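Local coordinates for protein glycerate kinase, putative (Thermotoga maritima, PDB 2B8N) that catalyses the magnesium- and ATP-dependent phosphorylation of D-glycerate to 2-phosphoglycerate, a step in the breakdown of serine via 3-hydroxypyruvate, at residues L49-V55 with N126-L132; V40-P45 with A67-L72. One frame throughout, in Å; residues are numbered along the deposited sequence.

Interaction 1. Residues L49-V55 with N126-L132; sequences LDRVILV and NDTVLFL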
loop_
_atom_site.group_PDB
_atom_site.type_symbol
_atom_site.label_atom_id
_atom_site.label_comp_id
_atom_site.label_asym_id
_atom_site.label_seq_id
_atom_site.Cartn_x
_atom_site.Cartn_y
_atom_site.Cartn_z
ATOM N N LEU A 49 20.095 -14.695 8.238
ATOM C CA LEU A 49 20.960 -13.636 7.787
ATOM C C LEU A 49 22.090 -13.371 8.789
ATOM O O LEU A 49 21.934 -13.582 9.990
ATOM C CB LEU A 49 20.154 -12.366 7.505
ATOM C CG LEU A 49 19.085 -12.472 6.411
ATOM C CD1 LEU A 49 18.540 -11.079 6.051
ATOM C CD2 LEU A 49 19.608 -13.204 5.170
ATOM N N ASP A 50 23.232 -12.934 8.253
ATOM C CA ASP A 50 24.424 -12.624 9.029
ATOM C C ASP A 50 25.137 -11.407 8.459
ATOM O O ASP A 50 24.969 -11.087 7.260
ATOM C CB ASP A 50 25.370 -13.820 8.982
ATOM C CG ASP A 50 24.896 -14.969 9.835
ATOM O OD1 ASP A 50 24.715 -14.753 11.058
ATOM O OD2 ASP A 50 24.718 -16.092 9.302
ATOM N N ARG A 51 25.940 -10.743 9.298
ATOM C CA ARG A 51 26.746 -9.590 8.862
ATOM C C ARG A 51 25.872 -8.517 8.203
ATOM O O ARG A 51 26.167 -8.087 7.087
ATOM C CB ARG A 51 27.800 -10.038 7.844
ATOM C CG ARG A 51 28.782 -11.052 8.325
ATOM C CD ARG A 51 29.800 -11.331 7.247
ATOM N NE ARG A 51 31.140 -11.192 7.797
ATOM C CZ ARG A 51 31.989 -10.190 7.560
ATOM N NH1 ARG A 51 31.675 -9.194 6.750
ATOM N NH2 ARG A 51 33.175 -10.199 8.154
ATOM N N VAL A 52 24.814 -8.108 8.908
ATOM C CA VAL A 52 23.705 -7.344 8.337
ATOM C C VAL A 52 23.883 -5.831 8.568
ATOM O O VAL A 52 24.221 -5.391 9.672
ATOM C CB VAL A 52 22.300 -7.861 8.916
ATOM C CG1 VAL A 52 21.133 -7.070 8.383
ATOM C CG2 VAL A 52 22.082 -9.363 8.638
ATOM N N ILE A 53 23.715 -5.062 7.494
ATOM C CA ILE A 53 23.478 -3.635 7.565
ATOM C C ILE A 53 22.000 -3.472 7.238
ATOM O O ILE A 53 21.552 -3.851 6.175
ATOM C CB ILE A 53 24.358 -2.834 6.573
ATOM C CG1 ILE A 53 25.831 -2.838 7.029
ATOM C CG2 ILE A 53 23.864 -1.379 6.461
ATOM C CD1 ILE A 53 26.526 -4.167 6.947
ATOM N N LEU A 54 21.252 -2.911 8.173
ATOM C CA LEU A 54 19.800 -2.791 8.047
ATOM C C LEU A 54 19.476 -1.384 7.543
ATOM O O LEU A 54 19.927 -0.379 8.133
ATOM C CB LEU A 54 19.128 -3.086 9.399
ATOM C CG LEU A 54 17.620 -2.880 9.617
ATOM C CD1 LEU A 54 17.148 -3.659 10.874
ATOM C CD2 LEU A 54 17.240 -1.384 9.717
ATOM N N VAL A 55 18.736 -1.339 6.428
ATOM C CA VAL A 55 18.218 -0.109 5.853
ATOM C C VAL A 55 16.692 -0.240 5.707
ATOM O O VAL A 55 16.185 -1.103 4.957
ATOM C CB VAL A 55 18.862 0.187 4.488
ATOM C CG1 VAL A 55 18.248 1.451 3.860
ATOM C CG2 VAL A 55 20.379 0.362 4.632
ATOM N N ASN A 126 30.759 -10.799 1.467
ATOM C CA ASN A 126 30.348 -11.526 2.660
ATOM C C ASN A 126 29.258 -10.776 3.439
ATOM O O ASN A 126 28.653 -11.337 4.353
ATOM C CB ASN A 126 31.591 -11.771 3.537
ATOM C CG ASN A 126 31.654 -13.166 4.099
ATOM O OD1 ASN A 126 31.077 -14.087 3.528
ATOM N ND2 ASN A 126 32.380 -13.339 5.225
ATOM N N ASP A 127 28.979 -9.529 3.051
ATOM C CA ASP A 127 28.022 -8.701 3.766
ATOM C C ASP A 127 26.661 -8.783 3.153
ATOM O O ASP A 127 26.532 -9.194 2.006
ATOM C CB ASP A 127 28.515 -7.272 3.778
ATOM C CG ASP A 127 29.767 -7.123 4.594
ATOM O OD1 ASP A 127 29.790 -7.657 5.722
ATOM O OD2 ASP A 127 30.720 -6.482 4.120
ATOM N N THR A 128 25.643 -8.429 3.930
ATOM C CA THR A 128 24.261 -8.449 3.464
ATOM C C THR A 128 23.525 -7.179 3.933
ATOM O O THR A 128 23.602 -6.802 5.112
ATOM C CB THR A 128 23.535 -9.731 3.981
ATOM O OG1 THR A 128 24.138 -10.899 3.402
ATOM C CG2 THR A 128 22.048 -9.734 3.638
ATOM N N VAL A 129 22.851 -6.503 2.991
ATOM C CA VAL A 129 21.956 -5.403 3.323
ATOM C C VAL A 129 20.536 -5.968 3.462
ATOM O O VAL A 129 20.021 -6.661 2.553
ATOM C CB VAL A 129 22.018 -4.246 2.307
ATOM C CG1 VAL A 129 20.971 -3.236 2.623
ATOM C CG2 VAL A 129 23.398 -3.581 2.357
ATOM N N LEU A 130 19.946 -5.718 4.633
ATOM C CA LEU A 130 18.574 -6.091 4.914
ATOM C C LEU A 130 17.693 -4.881 4.612
ATOM O O LEU A 130 17.633 -3.937 5.405
ATOM C CB LEU A 130 18.453 -6.535 6.384
ATOM C CG LEU A 130 17.014 -6.723 6.879
ATOM C CD1 LEU A 130 16.258 -7.733 5.977
ATOM C CD2 LEU A 130 16.967 -7.114 8.382
ATOM N N PHE A 131 17.043 -4.910 3.447
ATOM C CA PHE A 131 16.305 -3.762 2.936
ATOM C C PHE A 131 14.833 -3.886 3.277
ATOM O O PHE A 131 14.108 -4.643 2.648
ATOM C CB PHE A 131 16.536 -3.653 1.432
ATOM C CG PHE A 131 16.074 -2.348 0.825
ATOM C CD1 PHE A 131 16.236 -1.139 1.492
ATOM C CD2 PHE A 131 15.504 -2.335 -0.436
ATOM C CE1 PHE A 131 15.811 0.061 0.917
ATOM C CE2 PHE A 131 15.083 -1.143 -1.022
ATOM C CZ PHE A 131 15.233 0.055 -0.342
ATOM N N LEU A 132 14.406 -3.146 4.296
ATOM C CA LEU A 132 13.018 -3.211 4.812
ATOM C C LEU A 132 12.200 -2.088 4.187
ATOM O O LEU A 132 12.403 -0.889 4.507
ATOM C CB LEU A 132 13.008 -3.091 6.347
ATOM C CG LEU A 132 13.836 -4.131 7.103
ATOM C CD1 LEU A 132 14.024 -3.740 8.560
ATOM C CD2 LEU A 132 13.220 -5.501 6.995
HETATM O O HOH W 1 26.252 -11.834 5.049
#

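Interaction 2. Residues V40-P45 with A67-L72; sequences VKETLP and AAYEVL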
loop_
_atom_site.group_PDB
_atom_site.type_symbol
_atom_site.label_atom_id
_atom_site.label_comp_id
_atom_site.label_asym_id
_atom_site.label_seq_id
_atom_site.Cartn_x
_atom_site.Cartn_y
_atom_site.Cartn_z
ATOM N N VAL A 40 7.424 -9.430 9.544
ATOM C CA VAL A 40 8.865 -9.618 9.609
ATOM C C VAL A 40 9.203 -10.911 10.356
ATOM O O VAL A 40 9.909 -11.775 9.841
ATOM C CB VAL A 40 9.539 -8.404 10.302
ATOM C CG1 VAL A 40 11.002 -8.685 10.622
ATOM C CG2 VAL A 40 9.431 -7.180 9.406
ATOM N N LYS A 41 8.693 -11.034 11.571
ATOM C CA LYS A 41 9.023 -12.181 12.429
ATOM C C LYS A 41 8.619 -13.535 11.819
ATOM O O LYS A 41 9.282 -14.546 12.059
ATOM C CB LYS A 41 8.397 -12.008 13.829
ATOM C CG LYS A 41 9.202 -11.111 14.779
ATOM C CD LYS A 41 8.343 -10.596 15.928
ATOM C CE LYS A 41 9.163 -9.812 16.983
ATOM N NZ LYS A 41 8.317 -9.321 18.132
ATOM N N GLU A 42 7.549 -13.553 11.025
ATOM C CA GLU A 42 7.124 -14.782 10.336
ATOM C C GLU A 42 7.955 -15.116 9.090
ATOM O O GLU A 42 7.824 -16.215 8.570
ATOM C CB GLU A 42 5.640 -14.714 9.975
ATOM C CG GLU A 42 4.757 -14.756 11.200
ATOM C CD GLU A 42 3.275 -14.813 10.887
ATOM O OE1 GLU A 42 2.893 -14.670 9.697
ATOM O OE2 GLU A 42 2.491 -14.996 11.846
ATOM N N THR A 43 8.803 -14.184 8.637
ATOM C CA THR A 43 9.674 -14.391 7.473
ATOM C C THR A 43 11.189 -14.404 7.776
ATOM O O THR A 43 11.900 -15.360 7.415
ATOM C CB THR A 43 9.444 -13.285 6.442
ATOM O OG1 THR A 43 8.060 -13.242 6.075
ATOM C CG2 THR A 43 10.300 -13.529 5.202
ATOM N N LEU A 44 11.671 -13.343 8.422
ATOM C CA LEU A 44 13.115 -13.093 8.579
ATOM C C LEU A 44 13.906 -14.262 9.197
ATOM O O LEU A 44 15.002 -14.573 8.734
ATOM C CB LEU A 44 13.333 -11.817 9.409
ATOM C CG LEU A 44 14.759 -11.364 9.687
ATOM C CD1 LEU A 44 15.580 -11.364 8.413
ATOM C CD2 LEU A 44 14.743 -9.980 10.312
ATOM N N PRO A 45 13.371 -14.912 10.249
ATOM C CA PRO A 45 14.147 -15.994 10.860
ATOM C C PRO A 45 14.504 -17.110 9.876
ATOM O O PRO A 45 15.644 -17.575 9.861
ATOM C CB PRO A 45 13.202 -16.504 11.949
ATOM C CG PRO A 45 12.377 -15.321 12.275
ATOM C CD PRO A 45 12.087 -14.732 10.947
ATOM N N ALA A 67 11.319 -4.812 14.681
ATOM C CA ALA A 67 11.070 -6.260 14.641
ATOM C C ALA A 67 12.286 -7.073 14.147
ATOM O O ALA A 67 12.556 -8.149 14.650
ATOM C CB ALA A 67 9.826 -6.569 13.806
ATOM N N ALA A 68 13.026 -6.537 13.183
ATOM C CA ALA A 68 14.262 -7.147 12.683
ATOM C C ALA A 68 15.366 -7.170 13.739
ATOM O O ALA A 68 16.117 -8.133 13.848
ATOM C CB ALA A 68 14.746 -6.388 11.471
ATOM N N TYR A 69 15.469 -6.091 14.499
ATOM C CA TYR A 69 16.434 -6.022 15.577
ATOM C C TYR A 69 16.194 -7.151 16.571
ATOM O O TYR A 69 17.130 -7.851 16.994
ATOM C CB TYR A 69 16.320 -4.676 16.282
ATOM C CG TYR A 69 17.293 -4.508 17.397
ATOM C CD1 TYR A 69 18.655 -4.633 17.173
ATOM C CD2 TYR A 69 16.858 -4.227 18.681
ATOM C CE1 TYR A 69 19.560 -4.477 18.208
ATOM C CE2 TYR A 69 17.741 -4.065 19.706
ATOM C CZ TYR A 69 19.083 -4.194 19.469
ATOM O OH TYR A 69 19.954 -4.024 20.502
ATOM N N GLU A 70 14.922 -7.331 16.919
ATOM C CA GLU A 70 14.519 -8.369 17.872
ATOM C C GLU A 70 14.797 -9.773 17.341
ATOM O O GLU A 70 15.156 -10.652 18.113
ATOM C CB GLU A 70 13.044 -8.221 18.261
ATOM C CG GLU A 70 12.766 -6.974 19.099
ATOM C CD GLU A 70 11.295 -6.737 19.382
ATOM O OE1 GLU A 70 10.459 -7.590 19.005
ATOM O OE2 GLU A 70 10.985 -5.681 19.981
ATOM N N VAL A 71 14.621 -9.989 16.038
ATOM C CA VAL A 71 15.035 -11.253 15.433
ATOM C C VAL A 71 16.583 -11.433 15.431
ATOM O O VAL A 71 17.069 -12.490 15.802
ATOM C CB VAL A 71 14.486 -11.432 13.982
ATOM C CG1 VAL A 71 15.115 -12.674 13.323
ATOM C CG2 VAL A 71 12.944 -11.520 13.973
ATOM N N LEU A 72 17.344 -10.413 15.020
ATOM C CA LEU A 72 18.772 -10.591 14.729
ATOM C C LEU A 72 19.738 -10.114 15.804
ATOM O O LEU A 72 20.783 -10.711 15.966
ATOM C CB LEU A 72 19.133 -9.900 13.427
ATOM C CG LEU A 72 18.515 -10.526 12.174
ATOM C CD1 LEU A 72 18.790 -9.565 11.062
ATOM C CD2 LEU A 72 19.044 -11.916 11.855
#

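Interaction 1. Residues L49-V55 with N126-L132
Two neighbouring parallel strands in the middle of a six-stranded, all-parallel alpha/beta sheet meet here: 52-55 and 128-132 run the same way at 24°, their axes 4.6 Å apart. Arg51, with the largest area covered, lies just before strand 52-55 in a left-handed backbone conformation (phi 55°, psi 53°), unlike the extended residues that follow. Its carbonyl starts the strand pairing, Thr128 N donating to Arg51 O at 3.2 Å, while its side chain reaches over the loop before the other strand. There Arg51 NH1 forms a salt bridge to Asp127 OD1 at 2.6 Å, weak as a hydrogen bond because of its angle, and Asn126 ND2 lies over one face of the guanidinium. From there the bonds alternate as parallel strands require: Ile53 takes Thr128 O at 3.0 Å through its N and receives Leu130 N on its O at 2.9 Å.

Leu130 lies on the sheet face shared with Val52, Leu54 and Thr128, its CB 3.4 Å from Val52 CG1 and its CD1 4.1 Å from Leu49 CD1; helix 61-72 covers this face through Ala68. Val55 belongs to the other face, with CG2 4.2 Å from Val129 CG1 and CG1 4.0 Å from Phe131 CD1. Its backbone carries the pairing on, N to Leu130 O at 3.0 Å and O from Leu132 N at 2.8 Å. Strands 76-84 and 193-199 flank the pair. Near the strand starts, a water donates to Asp50 O at 2.7 Å and to Asn126 O at 2.5 Å, and accepts from Thr128 OG1 at 2.8 Å.

Interaction 2. Residues V40-P45 with A67-L72
On one side of the parallel sheet of this alpha/beta fold, the last turns of helix 61-72 pack against the link from helix 36-41 to the short, weakly bonded helix 44-47. Glu42 and Thr43 stay out of reach, so Val40 and Lys41 before them and Leu44 and Pro45 after them supply the contact. Leu44, with chi1 t and chi2 p, extends toward helix 61-72: CD2 comes within 3.8 Å of Ala68 CB and 4.1 Å of Leu72 CD1, and its CG lies 3.9 Å from Val71 CG1. At Ala67, a methyl group is all that faces Val40, and the two CA atoms lie 6.4 Å apart; Val40, a t rotamer, brings its CB to 4.0 Å from Ala67 CB. Val71, also t, stands toward the 40-45 segment and meets both Leu44 and Pro45, whose CG is 3.9 Å from Val71 CG1. Beneath this apolar patch lies strand 128-133, where Leu130 touches Leu44, Ala68 and Leu72.

Towards solvent the contact turns polar. Lys41 leaves its helix with chi1 m and then stays extended, chi2 to chi4 all t, its CG passing 3.8 Å from Val71 CG2. The Lys41 amino group has a salt bridge to Asp37, and Lys66 one to the Glu70 carboxylate, besides the bridge between the two. Glu70 is m then t, which carries its carboxylate out to the lysine: Lys41 NZ donates to Glu70 OE1 at 2.9 Å.

Overall arrangement
Coming from the N terminus, the chain supplies 40-45, then 49-55, then 67-72 and finally 126-132, so the two contacts cross rather than nest. Interaction 2 closes the shorter loop, 21 residues that include strand 52-57; interaction 1 closes 70 residues, among them helix 61-72 and strands 76-84 and 96-100. That helix thus links the two, following strand 52-57 in the chain and lying over the strand pair. Their centres are 12 Å apart and they share one apolar layer: Ala68 CB sits 3.7 Å from Leu54 CD1 and 3.9 Å from Leu130 CD2, while Leu49 CD1 is 3.8 Å from Leu44 CD1. Together they tie two central strands to helix 61-72 and segment 40-45 on one sheet face.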